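Side-chain contacts in mitochondrial RNA-binding protein 2 (Trypanosoma brucei, PDB 2GIA), which binds guide RNA together with mitochondrial RNA-binding protein 1 and, in that complex, acts as an RNA matchmaker in mitochondrial RNA editing: residues V64-D68 / T69-L73; V95-P98 / A99-A103. All coordinates share one frame; numbering follows the deposited sequence.

Interaction 1: V64-D68 / T69-L73; sequences VLHRD and TFVVL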
loop_
_atom_site.group_PDB
_atom_site.type_symbol
_atom_site.label_atom_id
_atom_site.label_comp_id
_atom_site.label_asym_id
_atom_site.label_seq_id
_atom_site.Cartn_x
_atom_site.Cartn_y
_atom_site.Cartn_z
ATOM N N VAL D 64 5.843 12.860 -15.142
ATOM C CA VAL D 64 5.835 13.190 -13.711
ATOM C C VAL D 64 6.915 12.357 -13.084
ATOM O O VAL D 64 6.885 11.132 -13.169
ATOM C CB VAL D 64 4.482 12.843 -13.021
ATOM C CG1 VAL D 64 4.547 13.182 -11.536
ATOM C CG2 VAL D 64 3.344 13.602 -13.693
ATOM N N LEU D 65 7.889 12.999 -12.451
ATOM C CA LEU D 65 8.959 12.197 -11.870
ATOM C C LEU D 65 9.340 12.575 -10.488
ATOM O O LEU D 65 8.917 13.606 -9.971
ATOM C CB LEU D 65 10.202 12.237 -12.758
ATOM C CG LEU D 65 10.669 13.555 -13.373
ATOM C CD1 LEU D 65 12.143 13.724 -13.147
ATOM C CD2 LEU D 65 10.400 13.551 -14.850
ATOM N N HIS D 66 10.145 11.723 -9.874
ATOM C CA HIS D 66 10.580 11.984 -8.526
ATOM C C HIS D 66 12.098 12.027 -8.516
ATOM O O HIS D 66 12.767 11.050 -8.853
ATOM C CB HIS D 66 10.060 10.916 -7.581
ATOM C CG HIS D 66 10.286 11.254 -6.145
ATOM N ND1 HIS D 66 11.234 10.621 -5.376
ATOM C CD2 HIS D 66 9.710 12.188 -5.348
ATOM C CE1 HIS D 66 11.238 11.150 -4.164
ATOM N NE2 HIS D 66 10.319 12.103 -4.121
ATOM N N ARG D 67 12.665 13.162 -8.119
ATOM C CA ARG D 67 14.126 13.275 -8.160
ATOM C C ARG D 67 14.631 14.162 -7.047
ATOM O O ARG D 67 14.131 15.268 -6.870
ATOM C CB ARG D 67 14.535 13.842 -9.535
ATOM C CG ARG D 67 16.073 13.911 -9.770
ATOM C CD ARG D 67 16.384 14.339 -11.210
ATOM N NE ARG D 67 15.760 15.625 -11.468
ATOM C CZ ARG D 67 15.198 15.976 -12.617
ATOM N NH1 ARG D 67 15.175 15.139 -13.645
ATOM N NH2 ARG D 67 14.635 17.168 -12.720
ATOM N N ASP D 68 15.569 13.658 -6.252
ATOM C CA ASP D 68 16.132 14.457 -5.153
ATOM C C ASP D 68 15.106 15.096 -4.234
ATOM O O ASP D 68 15.218 16.296 -3.950
ATOM C CB ASP D 68 17.003 15.591 -5.705
ATOM C CG ASP D 68 18.178 15.090 -6.497
ATOM O OD1 ASP D 68 18.906 14.209 -5.985
ATOM O OD2 ASP D 68 18.381 15.585 -7.627
ATOM N N THR D 69 14.126 14.318 -3.775
ATOM C CA THR D 69 13.052 14.795 -2.886
ATOM C C THR D 69 12.017 15.735 -3.533
ATOM O O THR D 69 11.089 16.234 -2.861
ATOM C CB THR D 69 13.595 15.481 -1.582
ATOM O OG1 THR D 69 13.870 16.871 -1.823
ATOM C CG2 THR D 69 14.867 14.770 -1.086
ATOM N N PHE D 70 12.161 15.993 -4.825
ATOM C CA PHE D 70 11.185 16.838 -5.508
ATOM C C PHE D 70 10.294 16.013 -6.434
ATOM O O PHE D 70 10.755 15.036 -7.019
ATOM C CB PHE D 70 11.876 17.843 -6.447
ATOM C CG PHE D 70 12.720 18.866 -5.748
ATOM C CD1 PHE D 70 12.187 20.103 -5.411
ATOM C CD2 PHE D 70 14.052 18.593 -5.444
ATOM C CE1 PHE D 70 12.974 21.076 -4.776
ATOM C CE2 PHE D 70 14.859 19.555 -4.800
ATOM C CZ PHE D 70 14.314 20.795 -4.469
ATOM N N VAL D 71 9.052 16.456 -6.609
ATOM C CA VAL D 71 8.200 15.870 -7.617
ATOM C C VAL D 71 8.428 16.873 -8.766
ATOM O O VAL D 71 8.253 18.083 -8.598
ATOM C CB VAL D 71 6.705 15.868 -7.247
ATOM C CG1 VAL D 71 5.832 15.556 -8.512
ATOM C CG2 VAL D 71 6.449 14.755 -6.206
ATOM N N VAL D 72 8.840 16.368 -9.915
ATOM C CA VAL D 72 9.077 17.213 -11.072
ATOM C C VAL D 72 8.022 17.011 -12.164
ATOM O O VAL D 72 7.691 15.877 -12.543
ATOM C CB VAL D 72 10.462 16.905 -11.653
ATOM C CG1 VAL D 72 10.842 17.965 -12.704
ATOM C CG2 VAL D 72 11.479 16.838 -10.531
ATOM N N LEU D 73 7.490 18.104 -12.684
ATOM C CA LEU D 73 6.521 18.001 -13.754
ATOM C C LEU D 73 7.244 18.493 -15.025
ATOM O O LEU D 73 7.611 19.665 -15.111
ATOM C CB LEU D 73 5.304 18.884 -13.459
ATOM C CG LEU D 73 4.726 18.796 -12.036
ATOM C CD1 LEU D 73 3.511 19.685 -11.857
ATOM C CD2 LEU D 73 4.343 17.321 -11.781
HETATM O O HOH W 1 9.344 14.165 -1.998
#
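Val72 is the bump that two neighbours from 64-68 close around. Its CB sits 3.8 Å from Leu65 CG, and farther out its two methyls meet the end of Arg67, whose NH2 is 3.9 Å from Val72 CG2. Arg67 arrives there because its chain, extended at first, bends at chi3 (58°) and brings NH2 back to the valine methyls, meeting them at a slant. On the other face, Val64 CG1 sits in the notch formed by Val71 CG1, 4.1 Å away, and Leu73 CD2, lying alongside the leucine. His66 shares this face: Val71 CG2 comes up to the edge of its ring, and one water, in the ring plane, lies 3.1 Å from His66 NE2 and donates a hydrogen bond to Thr69 O. Helix 170-187 covers this side, with Phe179 on Val64 and Leu180 on Val71, and Tyr153 of the mitochondrial RNA-binding protein 1 chain packs on His66. The backbones meet in two reciprocal hydrogen-bonded pairs, Leu65 with Val72 and Arg67 with Phe70. At the tip the Phe70 ring turns its edge to Arg67 O, and Asp68 O lies 3.0 Å from Phe70 CD2. Asp68 and Thr69, both with positive phi, form the corner of a type I' turn, making this a tight two-residue beta hairpin between strands 60-67 and 70-78.

Interaction 2: V95-P98 / A99-A103; sequences VMLP and AVYTA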
loop_
_atom_site.group_PDB
_atom_site.type_symbol
_atom_site.label_atom_id
_atom_site.label_comp_id
_atom_site.label_asym_id
_atom_site.label_seq_id
_atom_site.Cartn_x
_atom_site.Cartn_y
_atom_site.Cartn_z
ATOM N N VAL D 95 8.655 22.097 -14.013
ATOM C CA VAL D 95 8.273 22.662 -12.712
ATOM C C VAL D 95 8.745 21.725 -11.597
ATOM O O VAL D 95 8.466 20.512 -11.616
ATOM C CB VAL D 95 6.744 22.780 -12.591
ATOM C CG1 VAL D 95 6.362 23.304 -11.194
ATOM C CG2 VAL D 95 6.194 23.666 -13.685
ATOM N N MET D 96 9.447 22.261 -10.615
ATOM C CA MET D 96 9.900 21.401 -9.547
ATOM C C MET D 96 9.136 21.744 -8.308
ATOM O O MET D 96 9.173 22.872 -7.844
ATOM C CB MET D 96 11.384 21.562 -9.320
ATOM C CG MET D 96 12.200 21.240 -10.546
ATOM S SD MET D 96 13.868 20.789 -10.033
ATOM C CE MET D 96 14.306 22.163 -8.920
ATOM N N LEU D 97 8.428 20.753 -7.779
ATOM C CA LEU D 97 7.619 20.926 -6.594
ATOM C C LEU D 97 8.339 20.344 -5.388
ATOM O O LEU D 97 8.641 19.150 -5.345
ATOM C CB LEU D 97 6.286 20.186 -6.742
ATOM C CG LEU D 97 5.404 20.375 -7.985
ATOM C CD1 LEU D 97 4.279 19.342 -7.946
ATOM C CD2 LEU D 97 4.832 21.779 -8.019
ATOM N N PRO D 98 8.601 21.176 -4.376
ATOM C CA PRO D 98 9.275 20.765 -3.141
ATOM C C PRO D 98 8.363 19.761 -2.430
ATOM O O PRO D 98 7.137 19.760 -2.635
ATOM C CB PRO D 98 9.367 22.060 -2.335
ATOM C CG PRO D 98 9.238 23.133 -3.354
ATOM C CD PRO D 98 8.242 22.601 -4.338
ATOM N N ALA D 99 8.962 18.967 -1.560
ATOM C CA ALA D 99 8.270 17.932 -0.823
ATOM C C ALA D 99 7.025 18.379 -0.089
ATOM O O ALA D 99 6.088 17.604 0.057
ATOM C CB ALA D 99 9.226 17.260 0.143
ATOM N N VAL D 100 6.993 19.623 0.368
ATOM C CA VAL D 100 5.825 20.093 1.096
ATOM C C VAL D 100 4.540 20.065 0.267
ATOM O O VAL D 100 3.444 19.975 0.836
ATOM C CB VAL D 100 6.047 21.529 1.651
ATOM C CG1 VAL D 100 6.237 22.511 0.494
ATOM C CG2 VAL D 100 4.866 21.946 2.516
ATOM N N TYR D 101 4.641 20.149 -1.060
ATOM C CA TYR D 101 3.431 20.112 -1.880
ATOM C C TYR D 101 2.813 18.708 -2.036
ATOM O O TYR D 101 1.684 18.584 -2.472
ATOM C CB TYR D 101 3.721 20.625 -3.288
ATOM C CG TYR D 101 3.757 22.122 -3.399
ATOM C CD1 TYR D 101 2.597 22.878 -3.195
ATOM C CD2 TYR D 101 4.954 22.795 -3.649
ATOM C CE1 TYR D 101 2.619 24.274 -3.221
ATOM C CE2 TYR D 101 4.993 24.212 -3.687
ATOM C CZ TYR D 101 3.816 24.935 -3.466
ATOM O OH TYR D 101 3.822 26.317 -3.470
ATOM N N THR D 102 3.534 17.651 -1.695
ATOM C CA THR D 102 2.959 16.322 -1.933
ATOM C C THR D 102 1.631 16.109 -1.246
ATOM O O THR D 102 0.621 15.719 -1.886
ATOM C CB THR D 102 3.949 15.241 -1.525
ATOM O OG1 THR D 102 5.179 15.505 -2.207
ATOM C CG2 THR D 102 3.424 13.810 -1.936
ATOM N N ALA D 103 1.607 16.368 0.054
ATOM C CA ALA D 103 0.388 16.200 0.812
ATOM C C ALA D 103 -0.721 17.143 0.336
ATOM O O ALA D 103 -1.895 16.794 0.455
ATOM C CB ALA D 103 0.676 16.406 2.327
#
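Pro98 lays its ring beside the Tyr101 side chain, the two pointing the same way, and its CD meets the edge of the phenol ring in plane, 3.4 Å from Tyr101 CD2. A type I beta turn from Pro98 to Tyr101 links the end of strand 89-97 to helix 101-109. Tyr101 keeps CG beside its own backbone N (chi1 -80°), which sends the ring back toward the end of the strand instead of forward along the helix. There it also meets Leu97, whose CB approaches the ring obliquely, 4.3 Å from Tyr101 CD2, so that CD2 is the ring atom nearest to both residues. Val118 of strand 116-119 touches both Leu97 and Tyr101, joining this turn to the second sheet. Val100 touches the proline as well, with Pro98 CB 4.2 Å from Val100 CG1. Ala99 and Thr102 face helix 170-187 instead, the alanine on Asn187 and the threonine on Leu180 and Leu184. Past the tyrosine the coil continues, and Thr102 N makes a backbone hydrogen bond to Ala99 O at 3.1 Å. The turn itself is closed one residue earlier by Tyr101 N, which reaches Pro98 O at 3.0 Å with an N-H...O angle of 159°.

In the fold
From the N terminus, the chain runs through strand 60-67 and reverses at interaction 1, which closes the hairpin with strand 70-78. Strand 89-97 then returns along the far side of 70-78, and interaction 2 turns its end into helix 101-109. The two contacts come in series, neither nesting nor crossing, with centres about 8 Å apart. They meet across the shared sheet: Leu97 N lies 2.8 Å from Val71 O, and Leu73 N 2.8 Å from Val95 O, both probable hydrogen bonds. Helix 170-187 touches both, so the hairpin and the turn between strand and helix are tied to the same C-terminal helix.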